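Local coordinates for hypothetical protein yxiM (PDB 2O14), which belongs to the GDSL lipolytic family and is probably an esterase, though its substrate is unknown, at residues E256-R259 with D260-R263; I301-L304 with A305-K309. All coordinates share one frame; numbering follows the deposited sequence.

Interaction 1: E256-R259 with D260-R263; sequences EVMR and DMIR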
loop_
_atom_site.group_PDB
_atom_site.type_symbol
_atom_site.label_atom_id
_atom_site.label_comp_id
_atom_site.label_asym_id
_atom_site.label_seq_id
_atom_site.Cartn_x
_atom_site.Cartn_y
_atom_site.Cartn_z
ATOM N N GLU A 256 12.808 19.271 -0.916
ATOM C CA GLU A 256 13.564 19.000 0.313
ATOM C C GLU A 256 13.109 17.719 1.013
ATOM O O GLU A 256 13.931 16.905 1.430
ATOM C CB GLU A 256 13.402 20.147 1.306
ATOM C CG GLU A 256 13.956 21.486 0.878
ATOM C CD GLU A 256 13.577 22.588 1.862
ATOM O OE1 GLU A 256 13.790 22.395 3.083
ATOM O OE2 GLU A 256 13.066 23.643 1.422
ATOM N N VAL A 257 11.796 17.573 1.165
ATOM C CA VAL A 257 11.212 16.407 1.814
ATOM C C VAL A 257 11.520 15.155 1.011
ATOM O O VAL A 257 11.899 14.120 1.567
ATOM C CB VAL A 257 9.682 16.547 1.935
ATOM C CG1 VAL A 257 9.079 15.245 2.454
ATOM C CG2 VAL A 257 9.344 17.700 2.864
HETATM N N MSE A 258 11.342 15.260 -0.301
HETATM C CA MSE A 258 11.606 14.150 -1.208
HETATM C C MSE A 258 13.063 13.723 -1.095
HETATM O O MSE A 258 13.361 12.533 -1.039
HETATM C CB MSE A 258 11.296 14.568 -2.646
HETATM C CG MSE A 258 9.816 14.765 -2.929
HETATM SE SE MSE A 258 8.885 13.074 -3.171
HETATM C CE MSE A 258 9.445 12.727 -5.004
ATOM N N ARG A 259 13.962 14.703 -1.055
ATOM C CA ARG A 259 15.394 14.440 -0.948
ATOM C C ARG A 259 15.706 13.633 0.307
ATOM O O ARG A 259 16.466 12.667 0.265
ATOM C CB ARG A 259 16.170 15.759 -0.903
ATOM C CG ARG A 259 17.685 15.602 -0.937
ATOM C CD ARG A 259 18.369 16.928 -0.645
ATOM N NE ARG A 259 17.902 17.996 -1.522
ATOM C CZ ARG A 259 18.171 18.076 -2.823
ATOM N NH1 ARG A 259 18.912 17.148 -3.413
ATOM N NH2 ARG A 259 17.693 19.087 -3.536
ATOM N N ASP A 260 15.110 14.040 1.424
ATOM C CA ASP A 260 15.321 13.371 2.700
ATOM C C ASP A 260 14.875 11.914 2.666
ATOM O O ASP A 260 15.600 11.031 3.128
ATOM C CB ASP A 260 14.572 14.108 3.806
ATOM C CG ASP A 260 14.814 13.506 5.169
ATOM O OD1 ASP A 260 15.968 13.553 5.651
ATOM O OD2 ASP A 260 13.850 12.976 5.754
HETATM N N MSE A 261 13.687 11.661 2.124
HETATM C CA MSE A 261 13.178 10.295 2.040
HETATM C C MSE A 261 14.126 9.420 1.233
HETATM O O MSE A 261 14.420 8.290 1.620
HETATM C CB MSE A 261 11.793 10.262 1.388
HETATM C CG MSE A 261 10.699 10.919 2.203
HETATM SE SE MSE A 261 8.951 10.246 1.704
HETATM C CE MSE A 261 8.546 11.451 0.238
ATOM N N ILE A 262 14.598 9.946 0.106
ATOM C CA ILE A 262 15.520 9.208 -0.753
ATOM C C ILE A 262 16.787 8.835 0.011
ATOM O O ILE A 262 17.276 7.707 -0.085
ATOM C CB ILE A 262 15.920 10.045 -1.987
ATOM C CG1 ILE A 262 14.695 10.297 -2.862
ATOM C CG2 ILE A 262 17.014 9.325 -2.771
ATOM C CD1 ILE A 262 14.911 11.355 -3.917
ATOM N N ARG A 263 17.318 9.788 0.767
ATOM C CA ARG A 263 18.530 9.550 1.538
ATOM C C ARG A 263 18.307 8.515 2.633
ATOM O O ARG A 263 19.144 7.638 2.852
ATOM C CB ARG A 263 19.035 10.867 2.131
ATOM C CG ARG A 263 19.513 11.833 1.054
ATOM C CD ARG A 263 20.191 13.060 1.626
ATOM N NE ARG A 263 20.829 13.832 0.564
ATOM C CZ ARG A 263 21.487 14.973 0.750
ATOM N NH1 ARG A 263 21.599 15.490 1.968
ATOM N NH2 ARG A 263 22.040 15.596 -0.284
#

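Interaction 2: I301-L304 with A305-K309; sequences ILAL and AEEEK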
loop_
_atom_site.group_PDB
_atom_site.type_symbol
_atom_site.label_atom_id
_atom_site.label_comp_id
_atom_site.label_asym_id
_atom_site.label_seq_id
_atom_site.Cartn_x
_atom_site.Cartn_y
_atom_site.Cartn_z
ATOM N N ILE A 301 11.381 16.697 -9.618
ATOM C CA ILE A 301 11.581 15.254 -9.628
ATOM C C ILE A 301 12.765 14.896 -10.534
ATOM O O ILE A 301 13.581 14.041 -10.190
ATOM C CB ILE A 301 10.306 14.523 -10.114
ATOM C CG1 ILE A 301 9.137 14.853 -9.183
ATOM C CG2 ILE A 301 10.533 13.018 -10.129
ATOM C CD1 ILE A 301 7.809 14.289 -9.633
ATOM N N LEU A 302 12.863 15.556 -11.686
ATOM C CA LEU A 302 13.965 15.292 -12.613
ATOM C C LEU A 302 15.285 15.683 -11.950
ATOM O O LEU A 302 16.256 14.928 -11.976
ATOM C CB LEU A 302 13.785 16.094 -13.906
ATOM C CG LEU A 302 12.489 15.861 -14.689
ATOM C CD1 LEU A 302 12.407 16.851 -15.839
ATOM C CD2 LEU A 302 12.440 14.430 -15.204
ATOM N N ALA A 303 15.305 16.868 -11.348
ATOM C CA ALA A 303 16.498 17.366 -10.678
ATOM C C ALA A 303 16.955 16.432 -9.556
ATOM O O ALA A 303 18.143 16.120 -9.441
ATOM C CB ALA A 303 16.232 18.759 -10.122
ATOM N N LEU A 304 16.008 15.988 -8.733
ATOM C CA LEU A 304 16.310 15.088 -7.625
ATOM C C LEU A 304 16.934 13.777 -8.090
ATOM O O LEU A 304 17.813 13.232 -7.426
ATOM C CB LEU A 304 15.039 14.786 -6.826
ATOM C CG LEU A 304 14.592 15.829 -5.799
ATOM C CD1 LEU A 304 13.155 15.553 -5.363
ATOM C CD2 LEU A 304 15.537 15.796 -4.609
ATOM N N ALA A 305 16.477 13.268 -9.229
ATOM C CA ALA A 305 17.009 12.013 -9.750
ATOM C C ALA A 305 18.501 12.139 -10.062
ATOM O O ALA A 305 19.282 11.218 -9.810
ATOM C CB ALA A 305 16.242 11.607 -10.997
ATOM N N GLU A 306 18.885 13.291 -10.602
ATOM C CA GLU A 306 20.271 13.566 -10.968
ATOM C C GLU A 306 21.114 13.901 -9.745
ATOM O O GLU A 306 22.213 13.375 -9.574
ATOM C CB GLU A 306 20.318 14.731 -11.958
ATOM C CG GLU A 306 19.426 14.521 -13.172
ATOM C CD GLU A 306 19.257 15.778 -14.006
ATOM O OE1 GLU A 306 18.777 16.796 -13.455
ATOM O OE2 GLU A 306 19.598 15.748 -15.210
ATOM N N GLU A 307 20.585 14.777 -8.897
ATOM C CA GLU A 307 21.268 15.206 -7.682
ATOM C C GLU A 307 21.492 14.088 -6.661
ATOM O O GLU A 307 22.566 14.000 -6.057
ATOM C CB GLU A 307 20.479 16.334 -7.021
ATOM C CG GLU A 307 20.491 17.636 -7.791
ATOM C CD GLU A 307 19.478 18.622 -7.253
ATOM O OE1 GLU A 307 19.318 18.691 -6.018
ATOM O OE2 GLU A 307 18.847 19.334 -8.061
ATOM N N GLU A 308 20.480 13.246 -6.459
ATOM C CA GLU A 308 20.578 12.147 -5.499
ATOM C C GLU A 308 20.930 10.819 -6.161
ATOM O O GLU A 308 20.992 9.785 -5.501
ATOM C CB GLU A 308 19.266 12.005 -4.723
ATOM C CG GLU A 308 18.889 13.240 -3.917
ATOM C CD GLU A 308 20.003 13.692 -2.982
ATOM O OE1 GLU A 308 20.554 12.836 -2.256
ATOM O OE2 GLU A 308 20.322 14.901 -2.969
ATOM N N LYS A 309 21.150 10.856 -7.469
ATOM C CA LYS A 309 21.513 9.664 -8.224
ATOM C C LYS A 309 20.547 8.494 -8.024
ATOM O O LYS A 309 20.933 7.425 -7.551
ATOM C CB LYS A 309 22.933 9.236 -7.846
ATOM C CG LYS A 309 23.969 10.324 -8.058
ATOM C CD LYS A 309 25.352 9.874 -7.620
ATOM C CE LYS A 309 26.363 11.000 -7.779
ATOM N NZ LYS A 309 26.441 11.476 -9.190
#

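Interaction 1: E256-R259 with D260-R263
The guanidinium of Arg263 carries the aliphatic part of Arg259 on one face. Arg259 CD lies over the centre of the group, 3.8 Å above its plane. Over the same group Arg259 CG lies 3.9 Å from Arg263 NE, and Glu308 holds that nitrogen in a salt bridge. The two arginines run side by side and point the same way, one helical turn apart. Their guanidinium planes are turned 63° against each other, and Arg259 NH1 stays 4.7 Å from Arg263 NH2. The like charges are probably offset by Glu307 and Glu308, both salt-bridged to Arg259. Arg263 is extended from CG to NE, while Arg259 bends at chi3 (-54°), which swings its charged end out of line with its methylenes. With an alanine in place of Arg259, the Arg263 face would probably lose its aliphatic cover, and Glu307 and Glu308 would each lose a cationic mate.

Another side is largely apolar. The selenomethionines Met258 and Met261 cross obliquely, with Met258 SE 3.8 Å from Met261 CE. Val257 CG1 reaches the same methyl more loosely. Ile262 CG1 lies against the carbonyl, 3.2 Å from Met258 O, and the Ile262 side chain touches Val272 and Leu274. Asp260 OD2 pairs with Arg216 of helix 212-217 in a salt bridge.

Each backbone N-H bonds the carbonyl O four residues earlier, from Asp260 N to Glu256 O (3.1 Å) through Arg263 N to Arg259 O (3.0 Å). This is a regular alpha helix, the connecting helix of the beta-alpha-beta unit between strands 233-237 and 271-275 in the parallel-sheet SGNH hydrolase domain.

Interaction 2: I301-L304 with A305-K309
Glu307 folds back along the helix onto Ala303, and this is the close part of the contact. Glu307 N gives Ala303 O a short bond of 2.8 Å. Glu307 CG rests 3.2 Å from Ala303 O. The Glu307 chain runs on extended beyond CG (chi2 168°), bringing Glu307 OE2 to 3.4 Å from Ala303 CB. The carboxylate is held from the neighbouring helix, by Arg259 at OE1 and Lys255 at OE2. Glu308 N binds Leu304 O equally closely, at 2.8 Å. The side chains of that pair meet less tightly, with Leu304 CD2 4.3 Å from Glu308 CG. Leu304 itself is buried against Met258, Arg259 and Leu274.

Residues 301-307 form the C-terminal part of helix 298-307, and Glu308 and Lys309 follow it. The helix connects strands 271-275 and 311-313 in a beta-alpha-beta unit. On the sheet side Ile301 touches Leu274, while Leu302 and Ala305 touch Leu312.

The Glu306 side is looser and exposed to solvent. Glu306 N makes a weak bond to Leu302 O (3.4 Å) and another weak one to Ala303 O. The Glu306 chain also lies back along the helix, with CG 3.4 Å from Leu302 O, but Glu306 OE1 and that carbonyl are two acceptors and do not bond. Lys309 is the first residue to leave helical geometry, with a positive phi of 53°.

In the fold
Interactions 1 and 2 lie on successive helices of the same domain, with centres about 10 Å apart. They touch directly. Arg259 of interaction 1 spans two acids of interaction 2: its NH1 is 2.7 Å from Glu308 OE2, and its NH2 is 3.0 Å from Glu307 OE1. Leu304 adds apolar packing beside them. Its CD1 is 3.4 Å from Met258 CB, and its CD2 is 3.8 Å from Arg259 CB. Both helices also rest on Leu274 of strand 271-275, through Ile262 and Leu304. Neither contact is at the manganese site or at the catalytic residues inferred by similarity, Ser171, Asp339 and His342. Together they join two neighbouring helices that pack on the parallel sheet.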